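Local coordinates for protein minor fimbrium subunit Mfa5 (Porphyromonas gingivalis ATCC 33277, PDB 6TO1) that serves as an accessory subunit of the minor fimbriae, filamentous surface pili that mediate biofilm formation and adhesion to host cells and other oral bacteria, at residues 206-211 with 240-245; 277-282 with 316-321; 323-328 with 337-342. All coordinates share one frame; numbering follows the deposited sequence.

How the interactions relate
Going from the N terminus, interaction 1 comes first: it closes a loop running through helix 209-220 and strand 227-234, and sets the start of that helix against the segment 240-245. Interaction 2 then closes a long, mostly irregular excursion, bringing 277-282 against 316-321 at a calcium ion. Interaction 3, the shortest closure along the chain, pairs 323-328 with 337-342 as a hairpin. The three follow in series, none nested in or crossing another, yet they touch in space. The Y242 carbonyl packs on I316, Q241 lies against F339 and P340, and L325 is bonded through its backbone to Y277 and S279. The magnesium site is thereby connected by continuous packing to the calcium-bearing loops.

Interaction 1 of 3, residues 206-211 with 240-245; sequences GTHTQG and EQYPVK. With MG (magnesium ion), chain B; PO4 (phosphate ion), chain C.
H208 packs against E240, Q241 and Y242 in a buried contact between the start of helix 209-220 and the loop 240-245, next to the metal ion-dependent adhesion site (MIDAS) of the von Willebrand factor A domain. T207 belongs to that site: its OG1 binds the magnesium ion at 2.1 Å, as S135 and S137 do, and a phosphate ion, probably from the crystallisation liquor, occupies another position through O4. One residue can thus face two ways, because the carbonyl O of T207 also accepts a bent bond (138°) from E240 N at 3.1 Å. H208 follows as N-cap. With CG anti to the backbone N (chi1 -156°), H208 ND1 accepts from G211 N at 2.9 Å. With NE2 bonded to the carbonyl O of A314, both ring nitrogens are engaged and the ring's rotation is fixed. E240 O and Q241 CA cover one face of this imidazole, while its edge meets the face of Y242 in an edge-to-face stack, centroids 4.3 Å apart. H208 CE1 stands over the centre of the phenol ring. Beside it, Q210 OE1 receives Y242 N at 2.9 Å, almost straight at 175°, the donor above the amide plane.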
loop_
_atom_site.group_PDB
_atom_site.type_symbol
_atom_site.label_atom_id
_atom_site.label_comp_id
_atom_site.label_asym_id
_atom_site.label_seq_id
_atom_site.Cartn_x
_atom_site.Cartn_y
_atom_site.Cartn_z
ATOM N N GLY A 206 -15.588 -18.351 -41.877
ATOM C CA GLY A 206 -14.595 -17.300 -41.978
ATOM C C GLY A 206 -13.873 -17.078 -40.664
ATOM O O GLY A 206 -14.509 -17.085 -39.619
ATOM N N THR A 207 -12.560 -16.868 -40.697
ATOM C CA THR A 207 -11.774 -16.672 -39.477
ATOM C C THR A 207 -10.927 -15.409 -39.639
ATOM O O THR A 207 -9.744 -15.468 -40.005
ATOM C CB THR A 207 -10.919 -17.908 -39.170
ATOM O OG1 THR A 207 -11.715 -19.112 -39.179
ATOM C CG2 THR A 207 -10.227 -17.758 -37.826
ATOM N N HIS A 208 -11.529 -14.259 -39.335
ATOM C CA HIS A 208 -10.898 -12.942 -39.538
ATOM C C HIS A 208 -10.226 -12.500 -38.236
ATOM O O HIS A 208 -10.668 -11.590 -37.533
ATOM C CB HIS A 208 -11.948 -11.944 -39.996
ATOM C CG HIS A 208 -11.424 -10.763 -40.755
ATOM N ND1 HIS A 208 -10.326 -10.029 -40.358
ATOM C CD2 HIS A 208 -11.895 -10.160 -41.869
ATOM C CE1 HIS A 208 -10.142 -9.026 -41.203
ATOM N NE2 HIS A 208 -11.073 -9.095 -42.138
ATOM N N THR A 209 -9.167 -13.238 -37.876
ATOM C CA THR A 209 -8.509 -12.999 -36.590
ATOM C C THR A 209 -7.954 -11.577 -36.521
ATOM O O THR A 209 -8.058 -10.907 -35.487
ATOM C CB THR A 209 -7.440 -14.066 -36.383
ATOM O OG1 THR A 209 -8.063 -15.360 -36.471
ATOM C CG2 THR A 209 -6.737 -13.937 -35.030
ATOM N N GLN A 210 -7.393 -11.089 -37.616
ATOM C CA GLN A 210 -6.956 -9.699 -37.635
ATOM C C GLN A 210 -8.113 -8.778 -37.271
ATOM O O GLN A 210 -7.951 -7.840 -36.483
ATOM C CB GLN A 210 -6.396 -9.343 -39.003
ATOM C CG GLN A 210 -6.203 -7.854 -39.157
ATOM C CD GLN A 210 -5.519 -7.450 -40.442
ATOM O OE1 GLN A 210 -5.739 -8.050 -41.509
ATOM N NE2 GLN A 210 -4.673 -6.416 -40.346
ATOM N N GLY A 211 -9.301 -9.049 -37.818
ATOM C CA GLY A 211 -10.443 -8.185 -37.539
ATOM C C GLY A 211 -10.874 -8.227 -36.084
ATOM O O GLY A 211 -11.214 -7.192 -35.491
ATOM N N GLU A 240 -9.054 -15.118 -43.034
ATOM C CA GLU A 240 -9.519 -13.851 -43.596
ATOM C C GLU A 240 -8.651 -12.726 -43.057
ATOM O O GLU A 240 -8.121 -12.823 -41.945
ATOM C CB GLU A 240 -10.977 -13.556 -43.224
ATOM C CG GLU A 240 -11.956 -14.670 -43.603
ATOM C CD GLU A 240 -12.568 -14.490 -44.978
ATOM O OE1 GLU A 240 -12.305 -13.464 -45.647
ATOM O OE2 GLU A 240 -13.312 -15.405 -45.413
ATOM N N GLN A 241 -8.540 -11.643 -43.823
ATOM C CA GLN A 241 -7.786 -10.481 -43.376
ATOM C C GLN A 241 -8.253 -9.233 -44.115
ATOM O O GLN A 241 -9.052 -9.289 -45.056
ATOM C CB GLN A 241 -6.279 -10.699 -43.569
ATOM C CG GLN A 241 -5.823 -10.581 -45.007
ATOM C CD GLN A 241 -4.309 -10.503 -45.128
ATOM O OE1 GLN A 241 -3.617 -11.498 -45.028
ATOM N NE2 GLN A 241 -3.797 -9.306 -45.322
ATOM N N TYR A 242 -7.711 -8.082 -43.678
ATOM C CA TYR A 242 -8.038 -6.828 -44.323
ATOM C C TYR A 242 -7.158 -6.590 -45.548
ATOM O O TYR A 242 -6.003 -7.041 -45.601
ATOM C CB TYR A 242 -7.860 -5.647 -43.357
ATOM C CG TYR A 242 -8.882 -5.621 -42.247
ATOM C CD1 TYR A 242 -10.243 -5.718 -42.539
ATOM C CD2 TYR A 242 -8.490 -5.516 -40.915
ATOM C CE1 TYR A 242 -11.180 -5.706 -41.544
ATOM C CE2 TYR A 242 -9.427 -5.504 -39.895
ATOM C CZ TYR A 242 -10.773 -5.613 -40.224
ATOM O OH TYR A 242 -11.714 -5.604 -39.237
ATOM N N PRO A 243 -7.659 -5.801 -46.496
ATOM C CA PRO A 243 -6.865 -5.469 -47.679
ATOM C C PRO A 243 -5.612 -4.687 -47.334
ATOM O O PRO A 243 -5.568 -3.922 -46.367
ATOM C CB PRO A 243 -7.814 -4.604 -48.521
ATOM C CG PRO A 243 -9.182 -4.890 -48.006
ATOM C CD PRO A 243 -9.019 -5.230 -46.552
ATOM N N VAL A 244 -4.608 -4.865 -48.170
ATOM C CA VAL A 244 -3.343 -4.151 -48.073
ATOM C C VAL A 244 -3.355 -3.019 -49.102
ATOM O O VAL A 244 -3.550 -3.259 -50.296
ATOM C CB VAL A 244 -2.163 -5.100 -48.321
ATOM C CG1 VAL A 244 -0.854 -4.321 -48.402
ATOM C CG2 VAL A 244 -2.071 -6.194 -47.248
ATOM N N LYS A 245 -3.087 -1.804 -48.646
ATOM C CA LYS A 245 -3.084 -0.627 -49.504
ATOM C C LYS A 245 -1.830 -0.575 -50.350
ATOM O O LYS A 245 -0.732 -0.919 -49.885
ATOM C CB LYS A 245 -3.162 0.648 -48.663
ATOM C CG LYS A 245 -4.385 0.755 -47.816
ATOM C CD LYS A 245 -4.360 2.128 -47.118
ATOM C CE LYS A 245 -5.724 2.548 -46.636
ATOM N NZ LYS A 245 -5.694 3.933 -46.047
HETATM MG MG MG B . -11.807 -20.983 -38.310
HETATM P P PO4 C . -13.322 -21.160 -41.183
HETATM O O1 PO4 C . -14.829 -20.982 -41.443
HETATM O O2 PO4 C . -12.576 -19.922 -41.663
HETATM O O3 PO4 C . -12.868 -22.342 -42.019
HETATM O O4 PO4 C . -13.056 -21.487 -39.763
HETATM O O HOH W 1 -6.349 -12.712 -39.889
HETATM O O HOH W 2 -10.544 -20.673 -36.749
HETATM O O HOH W 3 -10.099 -21.665 -39.329
#

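Interaction 2 of 3, residues 277-282 with 316-321; sequences YVSNNP and ITFDGV. With CA (calcium ion), chain F.
A calcium site joins N280 and N281 to D319, and shows how one metal can hold together two loop segments. N281 O lies 2.2 Å from the calcium ion, D319 OD2 2.6 Å and N280 OD1 2.8 Å; T284, through OG1 and its carbonyl O, and the carbonyl O of L286 complete the site. The amide of N280 and the carboxylate of D319 lie side by side and point the same way, their planes 24° apart; N280 OD1 and D319 OD2 are close without being hydrogen-bonded, since both are ligands of the ion. D319 OD2 has a second task: it accepts from N281 N at 2.9 Å, the donor standing above the carboxylate plane. The two grips probably steady the acid's negative charge. N281 OD1 turns to S283 N, as in an Asx turn. The acid itself is presented by a type I' beta turn from F318 to V321, closed by F318 N to V321 O and V321 N to F318 O, with D319 and G320 at its corners, both at positive phi. D319 CG leaves this turn anti to the backbone N (chi1 -164°), on the side of the ion. V321 stands on the far end of that turn and lays CG2 against the backbone of N280, V321 CG2 being 3.5 Å from N280 N. Nearer the protein core, S279 OG rests 3.6 Å from F318 CB while bonding to Y327 N of the neighbouring hairpin. S279 O approaches the edge of the F318 ring, 3.7 Å from F318 CD2, and is buried without a hydrogen-bond partner in the model.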
loop_
_atom_site.group_PDB
_atom_site.type_symbol
_atom_site.label_atom_id
_atom_site.label_comp_id
_atom_site.label_asym_id
_atom_site.label_seq_id
_atom_site.Cartn_x
_atom_site.Cartn_y
_atom_site.Cartn_z
ATOM N N TYR A 277 -5.495 -25.402 -48.330
ATOM C CA TYR A 277 -4.874 -24.135 -47.946
ATOM C C TYR A 277 -5.250 -22.971 -48.836
ATOM O O TYR A 277 -5.424 -21.860 -48.338
ATOM C CB TYR A 277 -3.359 -24.279 -47.984
ATOM C CG TYR A 277 -2.809 -24.913 -46.752
ATOM C CD1 TYR A 277 -2.375 -24.130 -45.696
ATOM C CD2 TYR A 277 -2.724 -26.274 -46.630
ATOM C CE1 TYR A 277 -1.867 -24.688 -44.569
ATOM C CE2 TYR A 277 -2.196 -26.859 -45.472
ATOM C CZ TYR A 277 -1.799 -26.059 -44.442
ATOM O OH TYR A 277 -1.283 -26.588 -43.273
ATOM N N VAL A 278 -5.335 -23.175 -50.149
ATOM C CA VAL A 278 -5.294 -22.065 -51.091
ATOM C C VAL A 278 -6.703 -21.742 -51.573
ATOM O O VAL A 278 -7.387 -22.603 -52.139
ATOM C CB VAL A 278 -4.373 -22.371 -52.277
ATOM C CG1 VAL A 278 -4.322 -21.195 -53.200
ATOM C CG2 VAL A 278 -2.986 -22.726 -51.794
ATOM N N SER A 279 -7.099 -20.481 -51.385
ATOM C CA SER A 279 -8.339 -19.912 -51.891
ATOM C C SER A 279 -8.731 -20.469 -53.250
ATOM O O SER A 279 -8.074 -20.181 -54.257
ATOM C CB SER A 279 -8.199 -18.395 -52.008
ATOM O OG SER A 279 -7.147 -18.065 -52.900
ATOM N N ASN A 280 -9.828 -21.223 -53.279
ATOM C CA ASN A 280 -10.413 -21.656 -54.542
ATOM C C ASN A 280 -11.887 -21.986 -54.350
ATOM O O ASN A 280 -12.242 -22.672 -53.390
ATOM C CB ASN A 280 -9.708 -22.876 -55.082
ATOM C CG ASN A 280 -10.371 -23.394 -56.362
ATOM O OD1 ASN A 280 -10.625 -22.617 -57.290
ATOM N ND2 ASN A 280 -10.701 -24.686 -56.387
ATOM N N ASN A 281 -12.738 -21.508 -55.265
ATOM C CA ASN A 281 -14.142 -21.906 -55.284
ATOM C C ASN A 281 -14.259 -23.149 -56.158
ATOM O O ASN A 281 -14.115 -23.038 -57.378
ATOM C CB ASN A 281 -15.023 -20.795 -55.832
ATOM C CG ASN A 281 -16.510 -21.096 -55.665
ATOM O OD1 ASN A 281 -16.924 -22.260 -55.615
ATOM N ND2 ASN A 281 -17.312 -20.050 -55.561
ATOM N N PRO A 282 -14.486 -24.336 -55.593
ATOM C CA PRO A 282 -14.481 -25.552 -56.429
ATOM C C PRO A 282 -15.584 -25.561 -57.467
ATOM O O PRO A 282 -15.495 -26.330 -58.434
ATOM C CB PRO A 282 -14.656 -26.692 -55.412
ATOM C CG PRO A 282 -15.312 -26.058 -54.224
ATOM C CD PRO A 282 -14.837 -24.619 -54.186
ATOM N N ILE A 316 -10.063 -9.887 -48.110
ATOM C CA ILE A 316 -9.330 -10.172 -49.341
ATOM C C ILE A 316 -9.797 -11.520 -49.858
ATOM O O ILE A 316 -9.757 -12.508 -49.119
ATOM C CB ILE A 316 -7.810 -10.231 -49.123
ATOM C CG1 ILE A 316 -7.300 -8.930 -48.549
ATOM C CG2 ILE A 316 -7.108 -10.585 -50.443
ATOM C CD1 ILE A 316 -5.762 -8.904 -48.432
ATOM N N THR A 317 -10.211 -11.572 -51.128
ATOM C CA THR A 317 -10.687 -12.811 -51.707
ATOM C C THR A 317 -9.990 -13.032 -53.044
ATOM O O THR A 317 -9.378 -12.128 -53.624
ATOM C CB THR A 317 -12.214 -12.840 -51.893
ATOM O OG1 THR A 317 -12.619 -11.712 -52.668
ATOM C CG2 THR A 317 -12.881 -12.799 -50.540
ATOM N N PHE A 318 -10.031 -14.282 -53.462
ATOM C CA PHE A 318 -9.735 -14.688 -54.826
ATOM C C PHE A 318 -10.859 -15.629 -55.217
ATOM O O PHE A 318 -11.188 -16.528 -54.440
ATOM C CB PHE A 318 -8.403 -15.424 -54.942
ATOM C CG PHE A 318 -8.183 -16.005 -56.331
ATOM C CD1 PHE A 318 -7.791 -15.185 -57.360
ATOM C CD2 PHE A 318 -8.420 -17.347 -56.577
ATOM C CE1 PHE A 318 -7.600 -15.692 -58.628
ATOM C CE2 PHE A 318 -8.231 -17.872 -57.852
ATOM C CZ PHE A 318 -7.816 -17.039 -58.857
ATOM N N ASP A 319 -11.459 -15.440 -56.399
ATOM C CA ASP A 319 -12.509 -16.375 -56.864
ATOM C C ASP A 319 -13.696 -16.377 -55.899
ATOM O O ASP A 319 -14.364 -17.399 -55.699
ATOM C CB ASP A 319 -11.920 -17.784 -57.015
ATOM C CG ASP A 319 -12.800 -18.751 -57.851
ATOM O OD1 ASP A 319 -13.611 -18.307 -58.675
ATOM O OD2 ASP A 319 -12.653 -19.989 -57.683
ATOM N N GLY A 320 -13.895 -15.241 -55.236
ATOM C CA GLY A 320 -14.953 -15.042 -54.272
ATOM C C GLY A 320 -14.753 -15.672 -52.910
ATOM O O GLY A 320 -15.685 -15.644 -52.101
ATOM N N VAL A 321 -13.587 -16.258 -52.623
ATOM C CA VAL A 321 -13.368 -16.946 -51.354
ATOM C C VAL A 321 -12.001 -16.545 -50.801
ATOM O O VAL A 321 -11.188 -15.922 -51.482
ATOM C CB VAL A 321 -13.457 -18.488 -51.480
ATOM C CG1 VAL A 321 -14.835 -18.924 -52.004
ATOM C CG2 VAL A 321 -12.346 -19.035 -52.367
HETATM CA CA CA F . -12.827 -22.215 -58.949
#

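Interaction 3 of 3, residues 323-328 with 337-342; sequences GALVYE and YYFPCN
E328 OE1 is gripped twice: Y338 OH donates to it at 2.6 Å, on the anti lone pair, and R330 forms a salt bridge with the same oxygen. The E328 chain bends at chi2 (46°), which places CD near the phenol; the carboxylate and ring planes stand 74° apart and OE1 lies at the edge of the Y338 ring. Sharing the oxygen between a hydroxyl and a guanidinium probably spreads its charge. The contact is a beta hairpin, made by strands 326-327 and 336-338, and its backbone ladder runs on through a bond between E328 and Y336, with the Y338-E328 side-chain bond lying alongside. V326 and Y338 form the hydrogen-bonded pair, with V326 N to Y338 O at 2.9 Å and Y338 N to V326 O at 2.8 Å. Y338 O also takes a CA-H contact from L325 CA, 3.2 Å away. Y327 and Y337, the next and non-hydrogen-bonded pair, put their side chains on the other face of the sheet from V326 and Y338. Their rings meet obliquely, planes 39° apart, Y327 CD1 lying 3.6 Å from Y337 CE1, and both hydroxyls are bonded to N289. Past the strands, L325 CD2 packs against F339 CD1 at 3.9 Å. F339 is the N-cap of helix 340-353, and a water takes part in the junction, donating to A324 O at 2.8 Å and accepting from C341 N at 2.9 Å. Strand 326-327 is an outermost strand of its four-stranded sheet, in which 336-338 runs parallel to 296-298 on its other side; L325 and F339 fill the layer between V297 of that strand and V266 of helix 262-272, and F339 also touches L370 of helix 369-378.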
loop_
_atom_site.group_PDB
_atom_site.type_symbol
_atom_site.label_atom_id
_atom_site.label_comp_id
_atom_site.label_asym_id
_atom_site.label_seq_id
_atom_site.Cartn_x
_atom_site.Cartn_y
_atom_site.Cartn_z
ATOM N N GLY A 323 -9.144 -18.062 -47.376
ATOM C CA GLY A 323 -8.412 -19.272 -47.056
ATOM C C GLY A 323 -7.178 -18.973 -46.216
ATOM O O GLY A 323 -6.819 -17.825 -45.982
ATOM N N ALA A 324 -6.531 -20.056 -45.764
ATOM C CA ALA A 324 -5.248 -19.938 -45.066
ATOM C C ALA A 324 -4.224 -19.208 -45.914
ATOM O O ALA A 324 -3.364 -18.494 -45.378
ATOM C CB ALA A 324 -4.728 -21.322 -44.691
ATOM N N LEU A 325 -4.313 -19.357 -47.237
ATOM C CA LEU A 325 -3.563 -18.551 -48.193
ATOM C C LEU A 325 -4.552 -18.019 -49.218
ATOM O O LEU A 325 -5.421 -18.767 -49.693
ATOM C CB LEU A 325 -2.474 -19.348 -48.888
ATOM C CG LEU A 325 -1.276 -19.763 -48.030
ATOM C CD1 LEU A 325 -0.371 -20.627 -48.906
ATOM C CD2 LEU A 325 -0.561 -18.578 -47.439
ATOM N N VAL A 326 -4.437 -16.734 -49.554
ATOM C CA VAL A 326 -5.298 -16.119 -50.561
ATOM C C VAL A 326 -4.428 -15.661 -51.727
ATOM O O VAL A 326 -3.621 -14.727 -51.611
ATOM C CB VAL A 326 -6.118 -14.962 -49.996
ATOM C CG1 VAL A 326 -7.145 -14.466 -51.071
ATOM C CG2 VAL A 326 -6.870 -15.378 -48.761
ATOM N N TYR A 327 -4.608 -16.312 -52.861
ATOM C CA TYR A 327 -3.847 -16.006 -54.061
ATOM C C TYR A 327 -4.061 -14.567 -54.505
ATOM O O TYR A 327 -5.185 -14.064 -54.489
ATOM C CB TYR A 327 -4.291 -16.993 -55.152
ATOM C CG TYR A 327 -3.631 -16.847 -56.482
ATOM C CD1 TYR A 327 -2.258 -16.762 -56.596
ATOM C CD2 TYR A 327 -4.404 -16.822 -57.651
ATOM C CE1 TYR A 327 -1.658 -16.626 -57.850
ATOM C CE2 TYR A 327 -3.820 -16.695 -58.888
ATOM C CZ TYR A 327 -2.448 -16.603 -58.980
ATOM O OH TYR A 327 -1.888 -16.482 -60.224
ATOM N N GLU A 328 -2.962 -13.901 -54.872
ATOM C CA GLU A 328 -2.950 -12.533 -55.395
ATOM C C GLU A 328 -2.596 -12.627 -56.883
ATOM O O GLU A 328 -1.411 -12.719 -57.246
ATOM C CB GLU A 328 -1.937 -11.668 -54.637
ATOM C CG GLU A 328 -1.750 -10.257 -55.186
ATOM C CD GLU A 328 -3.058 -9.551 -55.497
ATOM O OE1 GLU A 328 -3.611 -8.856 -54.608
ATOM O OE2 GLU A 328 -3.545 -9.700 -56.639
ATOM N N TYR A 337 0.798 -14.823 -52.063
ATOM C CA TYR A 337 -0.410 -15.217 -51.348
ATOM C C TYR A 337 -0.524 -14.403 -50.076
ATOM O O TYR A 337 0.448 -14.321 -49.316
ATOM C CB TYR A 337 -0.396 -16.706 -50.967
ATOM C CG TYR A 337 -0.217 -17.597 -52.157
ATOM C CD1 TYR A 337 -1.316 -18.133 -52.811
ATOM C CD2 TYR A 337 1.040 -17.838 -52.663
ATOM C CE1 TYR A 337 -1.166 -18.911 -53.931
ATOM C CE2 TYR A 337 1.203 -18.614 -53.787
ATOM C CZ TYR A 337 0.096 -19.142 -54.409
ATOM O OH TYR A 337 0.297 -19.918 -55.545
ATOM N N TYR A 338 -1.698 -13.808 -49.841
ATOM C CA TYR A 338 -1.980 -13.254 -48.523
ATOM C C TYR A 338 -2.050 -14.405 -47.521
ATOM O O TYR A 338 -2.510 -15.508 -47.838
ATOM C CB TYR A 338 -3.276 -12.440 -48.541
ATOM C CG TYR A 338 -3.211 -11.256 -49.506
ATOM C CD1 TYR A 338 -2.624 -10.049 -49.134
ATOM C CD2 TYR A 338 -3.723 -11.365 -50.799
ATOM C CE1 TYR A 338 -2.539 -8.990 -50.028
ATOM C CE2 TYR A 338 -3.680 -10.301 -51.682
ATOM C CZ TYR A 338 -3.060 -9.137 -51.307
ATOM O OH TYR A 338 -2.998 -8.079 -52.187
ATOM N N PHE A 339 -1.564 -14.149 -46.313
ATOM C CA PHE A 339 -1.359 -15.150 -45.273
ATOM C C PHE A 339 -2.026 -14.627 -44.009
ATOM O O PHE A 339 -1.390 -13.936 -43.197
ATOM C CB PHE A 339 0.142 -15.392 -45.105
ATOM C CG PHE A 339 0.511 -16.431 -44.077
ATOM C CD1 PHE A 339 -0.378 -17.414 -43.674
ATOM C CD2 PHE A 339 1.775 -16.412 -43.536
ATOM C CE1 PHE A 339 -0.016 -18.347 -42.729
ATOM C CE2 PHE A 339 2.162 -17.336 -42.597
ATOM C CZ PHE A 339 1.262 -18.311 -42.183
ATOM N N PRO A 340 -3.323 -14.895 -43.827
ATOM C CA PRO A 340 -4.027 -14.295 -42.677
ATOM C C PRO A 340 -3.421 -14.568 -41.320
ATOM O O PRO A 340 -3.520 -13.695 -40.442
ATOM C CB PRO A 340 -5.450 -14.872 -42.810
ATOM C CG PRO A 340 -5.656 -14.882 -44.286
ATOM C CD PRO A 340 -4.295 -15.359 -44.851
ATOM N N CYS A 341 -2.775 -15.720 -41.093
ATOM C CA CYS A 341 -2.142 -15.928 -39.807
ATOM C C CYS A 341 -1.072 -14.865 -39.548
ATOM O O CYS A 341 -0.948 -14.357 -38.430
ATOM C CB CYS A 341 -1.508 -17.314 -39.716
ATOM S SG CYS A 341 -2.590 -18.729 -39.516
ATOM N N ASN A 342 -0.280 -14.535 -40.571
ATOM C CA ASN A 342 0.725 -13.485 -40.439
ATOM C C ASN A 342 0.075 -12.111 -40.304
ATOM O O ASN A 342 0.565 -11.275 -39.562
ATOM C CB ASN A 342 1.670 -13.500 -41.652
ATOM C CG ASN A 342 3.036 -14.123 -41.330
ATOM O OD1 ASN A 342 3.234 -14.709 -40.262
ATOM N ND2 ASN A 342 3.956 -13.996 -42.254
HETATM O O HOH W 4 -3.537 -18.085 -42.663
#